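Local atomic coordinates of ABC-type amino acid transport system, periplasmic component (Caldanaerobacter subterraneus subsp. tengcongensis MB4, PDB entry 4YMX), a protein that binds arginine between its two lobes and, as the periplasmic component of an amino acid ABC transporter, probably hands it on for import. Residues A[87-92]-A[151-156]; A[108-113]-A[217-222]. All coordinates share one frame; numbering follows the deposited sequence.

Contact 1. Residues A[87-92]-A[151-156]; sequences DFKGLI and VQIGTT. With ARG (arginine), chain C.
F88 has CG anti to its backbone N (chi1 -179°) and Q152 likewise (chi1 179°); the two side chains meet where NE2 of Q152 lies 3.5 Å from CB of F88. G154 O meets the F88 ring in plane at the edge, 3.4 Å from F88 CE2, a carbonyl facing the slightly positive ring rim. The methyl CG2 of T155 comes in obliquely, 3.6 Å from F88 CD2. Over one face lies CD of the bound arginine, and its NE is 3.4 Å from F88 CD1, while OE1 of Q152 accepts from NH1 of the ligand at 2.9 Å. An alanine in place of F88 would probably open a gap beside the T155 methyl and leave the ligand's aliphatic chain and guanidinium without their aromatic support. Outside the pocket, K89 and I153 lie side by side, with K89 CD 3.7 Å from I153 CG2; the K89 ammonium goes on to N173. A water joins K89 N to I153 O. G154, at positive phi (91°), is a residue without CB where one would crowd K89 CA. The type II turn from Q152 to T155 leads into a helix N-cap at T155, and T156 N binds the ligand carboxylate (2.9 Å to OXT). An aromatic residue against the ligand side chain, with a helix-start N-H at its carboxylate, belongs to the interlobe cleft of this family 3 solute-binding protein.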
ATOM      1  N   ASP A  87      -4.805  -8.686   6.705  1.00  7.52           N
ATOM      2  CA  ASP A  87      -5.628  -7.688   6.033  1.00  7.49           C
ATOM      3  C   ASP A  87      -5.157  -6.290   6.407  1.00  6.88           C
ATOM      4  O   ASP A  87      -4.838  -6.038   7.567  1.00  7.03           O
ATOM      5  CB  ASP A  87      -7.098  -7.849   6.423  1.00  7.84           C
ATOM      6  CG  ASP A  87      -7.702  -9.157   5.943  1.00 11.08           C
ATOM      7  OD1 ASP A  87      -7.215  -9.740   4.954  1.00 10.98           O
ATOM      8  OD2 ASP A  87      -8.694  -9.594   6.561  1.00 15.65           O
ATOM      9  N   PHE A  88      -5.076  -5.397   5.423  1.00  5.55           N
ATOM     10  CA  PHE A  88      -4.574  -4.043   5.678  1.00  5.66           C
ATOM     11  C   PHE A  88      -5.281  -3.363   6.853  1.00  6.34           C
ATOM     12  O   PHE A  88      -4.644  -2.716   7.698  1.00  5.99           O
ATOM     13  CB  PHE A  88      -4.692  -3.173   4.425  1.00  6.42           C
ATOM     14  CG  PHE A  88      -4.168  -1.770   4.614  1.00  4.35           C
ATOM     15  CD1 PHE A  88      -2.823  -1.476   4.418  1.00  5.25           C
ATOM     16  CD2 PHE A  88      -5.020  -0.742   5.001  1.00  6.18           C
ATOM     17  CE1 PHE A  88      -2.340  -0.181   4.604  1.00  5.93           C
ATOM     18  CE2 PHE A  88      -4.548   0.544   5.180  1.00  5.43           C
ATOM     19  CZ  PHE A  88      -3.205   0.831   4.966  1.00  5.23           C
ATOM     20  N   LYS A  89      -6.599  -3.536   6.925  1.00  5.52           N
ATOM     21  CA  LYS A  89      -7.402  -2.925   7.980  1.00  5.69           C
ATOM     22  C   LYS A  89      -6.991  -3.331   9.407  1.00  6.47           C
ATOM     23  O   LYS A  89      -7.286  -2.607  10.363  1.00  8.61           O
ATOM     24  CB  LYS A  89      -8.886  -3.254   7.764  1.00  6.82           C
ATOM     25  CG  LYS A  89      -9.214  -4.719   7.992  1.00  6.86           C
ATOM     26  CD  LYS A  89     -10.657  -5.030   7.627  1.00  8.29           C
ATOM     27  CE  LYS A  89     -11.011  -6.439   8.066  1.00  9.92           C
ATOM     28  NZ  LYS A  89     -12.418  -6.792   7.693  1.00 12.46           N
ATOM     29  N   GLY A  90      -6.315  -4.470   9.545  1.00  5.73           N
ATOM     30  CA  GLY A  90      -5.879  -4.932  10.849  1.00  7.28           C
ATOM     31  C   GLY A  90      -4.510  -4.429  11.261  1.00  7.06           C
ATOM     32  O   GLY A  90      -4.079  -4.677  12.386  1.00  7.82           O
ATOM     33  N   LEU A  91      -3.818  -3.717  10.378  1.00  6.64           N
ATOM     34  CA  LEU A  91      -2.428  -3.345  10.660  1.00  5.63           C
ATOM     35  C   LEU A  91      -2.271  -2.365  11.820  1.00  6.09           C
ATOM     36  O   LEU A  91      -1.483  -2.610  12.737  1.00  6.91           O
ATOM     37  CB  LEU A  91      -1.730  -2.805   9.404  1.00  3.50           C
ATOM     38  CG  LEU A  91      -1.482  -3.873   8.345  1.00  5.20           C
ATOM     39  CD1 LEU A  91      -1.132  -3.193   7.037  1.00  7.84           C
ATOM     40  CD2 LEU A  91      -0.357  -4.816   8.760  1.00  6.79           C
ATOM     41  N   ILE A  92      -3.020  -1.268  11.802  1.00  6.63           N
ATOM     42  CA  ILE A  92      -2.940  -0.325  12.913  1.00  8.81           C
ATOM     43  C   ILE A  92      -3.417  -0.941  14.250  1.00  5.78           C
ATOM     44  O   ILE A  92      -2.730  -0.796  15.270  1.00  6.98           O
ATOM     45  CB  ILE A  92      -3.574   1.040  12.561  1.00  8.93           C
ATOM     46  CG1 ILE A  92      -2.635   1.786  11.608  1.00 10.00           C
ATOM     47  CG2 ILE A  92      -3.854   1.861  13.822  1.00 10.69           C
ATOM     48  CD1 ILE A  92      -3.241   3.021  11.002  1.00 11.22           C
ATOM     49  N   VAL A 151     -12.972  -0.907  -3.316  1.00  5.49           N
ATOM     50  CA  VAL A 151     -11.900  -0.285  -2.546  1.00  3.62           C
ATOM     51  C   VAL A 151     -11.475  -1.185  -1.401  1.00  5.09           C
ATOM     52  O   VAL A 151     -12.248  -2.038  -0.945  1.00  4.65           O
ATOM     53  CB  VAL A 151     -12.324   1.075  -1.938  1.00  6.07           C
ATOM     54  CG1 VAL A 151     -12.578   2.102  -3.040  1.00  8.78           C
ATOM     55  CG2 VAL A 151     -13.547   0.920  -1.048  1.00  6.70           C
ATOM     56  N   GLN A 152     -10.263  -0.956  -0.907  1.00  4.86           N
ATOM     57  CA  GLN A 152      -9.745  -1.710   0.219  1.00  4.55           C
ATOM     58  C   GLN A 152     -10.164  -1.054   1.532  1.00  4.55           C
ATOM     59  O   GLN A 152      -9.987   0.152   1.735  1.00  6.48           O
ATOM     60  CB  GLN A 152      -8.218  -1.842   0.136  1.00  3.75           C
ATOM     61  CG  GLN A 152      -7.609  -2.601   1.300  1.00  5.22           C
ATOM     62  CD  GLN A 152      -6.183  -3.013   1.024  1.00  4.54           C
ATOM     63  OE1 GLN A 152      -5.364  -2.215   0.553  1.00  4.57           O
ATOM     64  NE2 GLN A 152      -5.882  -4.278   1.280  1.00  5.10           N
ATOM     65  N   ILE A 153     -10.747  -1.856   2.412  1.00  4.93           N
ATOM     66  CA  ILE A 153     -11.180  -1.367   3.716  1.00  5.44           C
ATOM     67  C   ILE A 153     -10.032  -0.737   4.493  1.00  5.82           C
ATOM     68  O   ILE A 153      -8.952  -1.319   4.613  1.00  4.84           O
ATOM     69  CB  ILE A 153     -11.769  -2.498   4.548  1.00  7.71           C
ATOM     70  CG1 ILE A 153     -13.026  -3.028   3.869  1.00  7.34           C
ATOM     71  CG2 ILE A 153     -12.118  -2.018   5.953  1.00  6.67           C
ATOM     72  CD1 ILE A 153     -13.382  -4.414   4.325  1.00  9.33           C
ATOM     73  N   GLY A 154     -10.267   0.471   4.993  1.00  5.86           N
ATOM     74  CA  GLY A 154      -9.333   1.106   5.912  1.00  6.51           C
ATOM     75  C   GLY A 154      -8.295   1.964   5.221  1.00  6.39           C
ATOM     76  O   GLY A 154      -7.341   2.419   5.847  1.00  8.71           O
ATOM     77  N   THR A 155      -8.497   2.222   3.933  1.00  4.88           N
ATOM     78  CA  THR A 155      -7.493   2.932   3.144  1.00  5.14           C
ATOM     79  C   THR A 155      -7.870   4.343   2.713  1.00  4.78           C
ATOM     80  O   THR A 155      -9.038   4.739   2.732  1.00  5.55           O
ATOM     81  CB  THR A 155      -7.117   2.162   1.856  1.00  6.01           C
ATOM     82  OG1 THR A 155      -8.264   2.060   0.995  1.00  5.28           O
ATOM     83  CG2 THR A 155      -6.579   0.776   2.187  1.00  6.36           C
ATOM     84  N   THR A 156      -6.862   5.085   2.269  1.00  6.03           N
ATOM     85  CA  THR A 156      -7.108   6.381   1.647  1.00  5.37           C
ATOM     86  C   THR A 156      -7.849   6.223   0.315  1.00  3.86           C
ATOM     87  O   THR A 156      -8.570   7.128  -0.113  1.00  6.33           O
ATOM     88  CB  THR A 156      -5.810   7.133   1.403  1.00  4.90           C
ATOM     89  OG1 THR A 156      -4.932   6.300   0.637  1.00  6.05           O
ATOM     90  CG2 THR A 156      -5.152   7.488   2.734  1.00  7.59           C
TER
HETATM   91  N   ARG C 301      -1.719   4.067   0.718  1.00  6.13           N
HETATM   92  CA  ARG C 301      -3.089   3.612   1.070  1.00  5.86           C
HETATM   93  C   ARG C 301      -3.350   3.790   2.555  1.00 10.50           C
HETATM   94  O   ARG C 301      -2.443   4.120   3.316  1.00  8.21           O
HETATM   95  CB  ARG C 301      -3.278   2.145   0.681  1.00  6.19           C
HETATM   96  CG  ARG C 301      -2.235   1.212   1.266  1.00  4.93           C
HETATM   97  CD  ARG C 301      -2.621  -0.247   1.081  1.00  3.73           C
HETATM   98  NE  ARG C 301      -1.490  -1.125   1.339  1.00  3.96           N
HETATM   99  CZ  ARG C 301      -1.530  -2.449   1.251  1.00  5.34           C
HETATM  100  NH1 ARG C 301      -2.647  -3.072   0.916  1.00  4.97           N
HETATM  101  NH2 ARG C 301      -0.442  -3.149   1.508  1.00  4.71           N
HETATM  102  OXT ARG C 301      -4.476   3.609   3.017  1.00  7.58           O
HETATM  103  O   HOH W   1      -8.243  -4.170   4.576  1.00  6.55           O

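Contact 2. Residues A[108-113]-A[217-222]; sequences TPTAER and NVENGS. With ARG (arginine), chain C.
E219 reaches toward the 108-113 segment with an extended chain that crosses the T110 side chain at about a right angle, so its carboxylate arrives at the start of the short helix there. OE1 of E219 accepts from A111 N at 2.9 Å, met on the syn side and 25° out of the carboxylate plane. The other oxygen, OE2, rests 3.3 Å from T110 CB and accepts from a water that in turn accepts from E112 N. A glutamate suits this place because its length lets the carboxylate reach A111 N and its charge faces N-H groups at a helix start.

T108 is turned differently. Its OG1 stands beside its own backbone N (chi1 -59°) and donates to G221 O at 2.8 Å, nearly straight on to the carbonyl and in its plane. The same hydroxyl accepts from the amino group of the bound arginine and from a water shared with E219 O, so a threonine here ties loop, solvent and ligand together, while its methyl CG2 lies 3.5 Å from E219 O. G221, at positive phi, has no CB to jam against the preceding carbonyl.

R113 points its guanidinium at the ligand instead: NH1 gives to ARG O and NH2 to ARG OXT, each at 2.8 Å, a two-pronged grip on the carboxylate. NH1 also reaches T108 O, in the carbonyl plane, which helps fix the rotation of the group. T110 OG1 accepts from R113 N, making an N-cap that follows the inverse gamma turn centred on P109. T108, through its N and OG1, and R113 line the carboxylate- and amino-binding end of the arginine pocket.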
ATOM      1  N   THR A 108      -0.037   5.436   4.167  1.00  4.35           N
ATOM      2  CA  THR A 108       0.012   6.893   4.158  1.00  5.52           C
ATOM      3  C   THR A 108      -0.077   7.462   5.574  1.00  7.99           C
ATOM      4  O   THR A 108      -0.945   7.070   6.346  1.00  8.56           O
ATOM      5  CB  THR A 108      -1.109   7.459   3.285  1.00  4.29           C
ATOM      6  OG1 THR A 108      -0.963   6.954   1.952  1.00  6.95           O
ATOM      7  CG2 THR A 108      -1.061   8.985   3.253  1.00  6.44           C
ATOM      8  N   PRO A 109       0.833   8.386   5.928  1.00  5.17           N
ATOM      9  CA  PRO A 109       0.782   8.950   7.281  1.00  6.30           C
ATOM     10  C   PRO A 109      -0.269  10.050   7.412  1.00  9.64           C
ATOM     11  O   PRO A 109       0.080  11.229   7.503  1.00 12.77           O
ATOM     12  CB  PRO A 109       2.189   9.532   7.468  1.00 10.46           C
ATOM     13  CG  PRO A 109       2.636   9.879   6.091  1.00  9.20           C
ATOM     14  CD  PRO A 109       2.050   8.796   5.205  1.00  3.81           C
ATOM     15  N   THR A 110      -1.540   9.665   7.455  1.00  8.23           N
ATOM     16  CA  THR A 110      -2.634  10.633   7.522  1.00  9.00           C
ATOM     17  C   THR A 110      -2.729  11.276   8.896  1.00  9.76           C
ATOM     18  O   THR A 110      -2.317  10.685   9.896  1.00  9.67           O
ATOM     19  CB  THR A 110      -3.992   9.979   7.191  1.00  9.77           C
ATOM     20  OG1 THR A 110      -4.346   9.051   8.228  1.00 10.68           O
ATOM     21  CG2 THR A 110      -3.920   9.242   5.876  1.00  9.64           C
ATOM     22  N   ALA A 111      -3.265  12.491   8.943  1.00 11.24           N
ATOM     23  CA  ALA A 111      -3.472  13.174  10.212  1.00 11.76           C
ATOM     24  C   ALA A 111      -4.303  12.310  11.162  1.00 14.34           C
ATOM     25  O   ALA A 111      -4.018  12.231  12.364  1.00 13.30           O
ATOM     26  CB  ALA A 111      -4.145  14.520   9.984  1.00 14.37           C
ATOM     27  N   GLU A 112      -5.320  11.649  10.619  1.00 12.53           N
ATOM     28  CA  GLU A 112      -6.170  10.779  11.420  1.00 12.78           C
ATOM     29  C   GLU A 112      -5.376   9.640  12.061  1.00 13.60           C
ATOM     30  O   GLU A 112      -5.495   9.379  13.261  1.00 11.60           O
ATOM     31  CB  GLU A 112      -7.307  10.216  10.565  1.00 16.15           C
ATOM     32  CG  GLU A 112      -8.208   9.226  11.284  1.00 20.95           C
ATOM     33  CD  GLU A 112      -9.080   9.875  12.351  1.00 31.65           C
ATOM     34  OE1 GLU A 112      -9.731   9.125  13.109  1.00 37.66           O
ATOM     35  OE2 GLU A 112      -9.133  11.121  12.431  1.00 26.15           O
ATOM     36  N   ARG A 113      -4.561   8.963  11.260  1.00  9.91           N
ATOM     37  CA  ARG A 113      -3.775   7.847  11.767  1.00  8.81           C
ATOM     38  C   ARG A 113      -2.727   8.272  12.793  1.00  9.47           C
ATOM     39  O   ARG A 113      -2.408   7.511  13.700  1.00  8.22           O
ATOM     40  CB  ARG A 113      -3.107   7.107  10.610  1.00  8.43           C
ATOM     41  CG  ARG A 113      -4.077   6.301   9.777  1.00  7.74           C
ATOM     42  CD  ARG A 113      -3.434   5.894   8.486  1.00  7.48           C
ATOM     43  NE  ARG A 113      -4.348   5.104   7.675  1.00  9.59           N
ATOM     44  CZ  ARG A 113      -4.121   4.786   6.404  1.00  5.87           C
ATOM     45  NH1 ARG A 113      -3.012   5.194   5.804  1.00  6.76           N
ATOM     46  NH2 ARG A 113      -4.997   4.039   5.743  1.00  8.11           N
ATOM     47  N   ASN A 217      -7.469  13.576  -4.395  1.00  8.70           N
ATOM     48  CA  ASN A 217      -7.584  14.616  -3.365  1.00 10.36           C
ATOM     49  C   ASN A 217      -7.596  14.049  -1.945  1.00 11.40           C
ATOM     50  O   ASN A 217      -8.482  14.344  -1.135  1.00 10.85           O
ATOM     51  CB  ASN A 217      -8.807  15.508  -3.606  1.00  9.26           C
ATOM     52  CG  ASN A 217      -8.674  16.366  -4.850  1.00 12.29           C
ATOM     53  OD1 ASN A 217      -7.590  16.511  -5.418  1.00 15.35           O
ATOM     54  ND2 ASN A 217      -9.785  16.953  -5.271  1.00 14.46           N
ATOM     55  N   VAL A 218      -6.620  13.191  -1.663  1.00  9.03           N
ATOM     56  CA  VAL A 218      -6.414  12.636  -0.328  1.00  9.82           C
ATOM     57  C   VAL A 218      -4.942  12.794   0.004  1.00  7.93           C
ATOM     58  O   VAL A 218      -4.142  13.157  -0.865  1.00  9.34           O
ATOM     59  CB  VAL A 218      -6.793  11.140  -0.258  1.00  7.84           C
ATOM     60  CG1 VAL A 218      -8.292  10.972  -0.366  1.00 10.38           C
ATOM     61  CG2 VAL A 218      -6.073  10.361  -1.365  1.00  9.95           C
ATOM     62  N   GLU A 219      -4.582  12.532   1.254  1.00  8.92           N
ATOM     63  CA  GLU A 219      -3.181  12.553   1.656  1.00  9.84           C
ATOM     64  C   GLU A 219      -2.415  11.469   0.893  1.00  9.56           C
ATOM     65  O   GLU A 219      -2.953  10.387   0.625  1.00  8.97           O
ATOM     66  CB  GLU A 219      -3.054  12.389   3.179  1.00 10.20           C
ATOM     67  CG  GLU A 219      -3.594  13.599   3.952  1.00  9.70           C
ATOM     68  CD  GLU A 219      -4.067  13.281   5.358  1.00 14.65           C
ATOM     69  OE1 GLU A 219      -3.435  13.772   6.323  1.00 15.47           O
ATOM     70  OE2 GLU A 219      -5.085  12.570   5.503  1.00 13.70           O
ATOM     71  N   ASN A 220      -1.177  11.778   0.517  1.00  8.77           N
ATOM     72  CA  ASN A 220      -0.375  10.885  -0.311  1.00  6.50           C
ATOM     73  C   ASN A 220       0.923  10.484   0.373  1.00  8.63           C
ATOM     74  O   ASN A 220       1.290  11.031   1.420  1.00 11.77           O
ATOM     75  CB  ASN A 220      -0.048  11.529  -1.669  1.00  8.73           C
ATOM     76  CG  ASN A 220      -1.276  12.095  -2.376  1.00 13.54           C
ATOM     77  OD1 ASN A 220      -1.399  13.317  -2.536  1.00 17.30           O
ATOM     78  ND2 ASN A 220      -2.184  11.216  -2.812  1.00 12.20           N
ATOM     79  N   GLY A 221       1.610   9.519  -0.224  1.00  7.82           N
ATOM     80  CA  GLY A 221       2.911   9.101   0.261  1.00  7.47           C
ATOM     81  C   GLY A 221       2.836   7.899   1.179  1.00  6.27           C
ATOM     82  O   GLY A 221       1.772   7.565   1.703  1.00  7.83           O
ATOM     83  N   SER A 222       3.978   7.247   1.370  1.00  7.15           N
ATOM     84  CA  SER A 222       4.083   6.097   2.264  1.00  6.00           C
ATOM     85  C   SER A 222       5.155   6.308   3.331  1.00  6.33           C
ATOM     86  O   SER A 222       6.196   6.914   3.072  1.00  6.50           O
ATOM     87  CB  SER A 222       4.389   4.837   1.468  1.00  9.37           C
ATOM     88  OG  SER A 222       3.359   4.611   0.523  1.00  8.54           O
TER
HETATM   89  N   ARG C 301      -1.719   4.067   0.718  1.00  6.13           N
HETATM   90  CA  ARG C 301      -3.089   3.612   1.070  1.00  5.86           C
HETATM   91  C   ARG C 301      -3.350   3.790   2.555  1.00 10.50           C
HETATM   92  O   ARG C 301      -2.443   4.120   3.316  1.00  8.21           O
HETATM   93  CB  ARG C 301      -3.278   2.145   0.681  1.00  6.19           C
HETATM   94  CG  ARG C 301      -2.235   1.212   1.266  1.00  4.93           C
HETATM   95  CD  ARG C 301      -2.621  -0.247   1.081  1.00  3.73           C
HETATM   96  NE  ARG C 301      -1.490  -1.125   1.339  1.00  3.96           N
HETATM   97  CZ  ARG C 301      -1.530  -2.449   1.251  1.00  5.34           C
HETATM   98  NH1 ARG C 301      -2.647  -3.072   0.916  1.00  4.97           N
HETATM   99  NH2 ARG C 301      -0.442  -3.149   1.508  1.00  4.71           N
HETATM  100  OXT ARG C 301      -4.476   3.609   3.017  1.00  7.58           O
HETATM  101  O   HOH W   2      -2.732   7.814   0.020  1.00  8.70           O
HETATM  102  O   HOH W   3      -6.420  12.347   7.823  1.00 13.95           O

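In the fold
Contacts 1 and 2 have centres about 13 Å apart and meet on the same bound arginine. Contact 1 serves chiefly its side chain, and contact 2 its amino and carboxylate groups, although 151-156 also reaches the carboxylate. R113 joins them directly: its NH2 lies 2.9 Å from G154 O, a probable hydrogen bond, and 3.6 Å from F88 CE2, while I92 CD1 packs 3.6 Å from R113 CG. Segments 87-92 and 108-113 belong to the lobe whose sheet includes strand 80-85, whereas 151-156 follows strand 148-152 of the other sheet, so both the R113 bond and the ligand bridge the two lobes. A105, G106, S44 and E193 add further hydrogen bonds to the arginine.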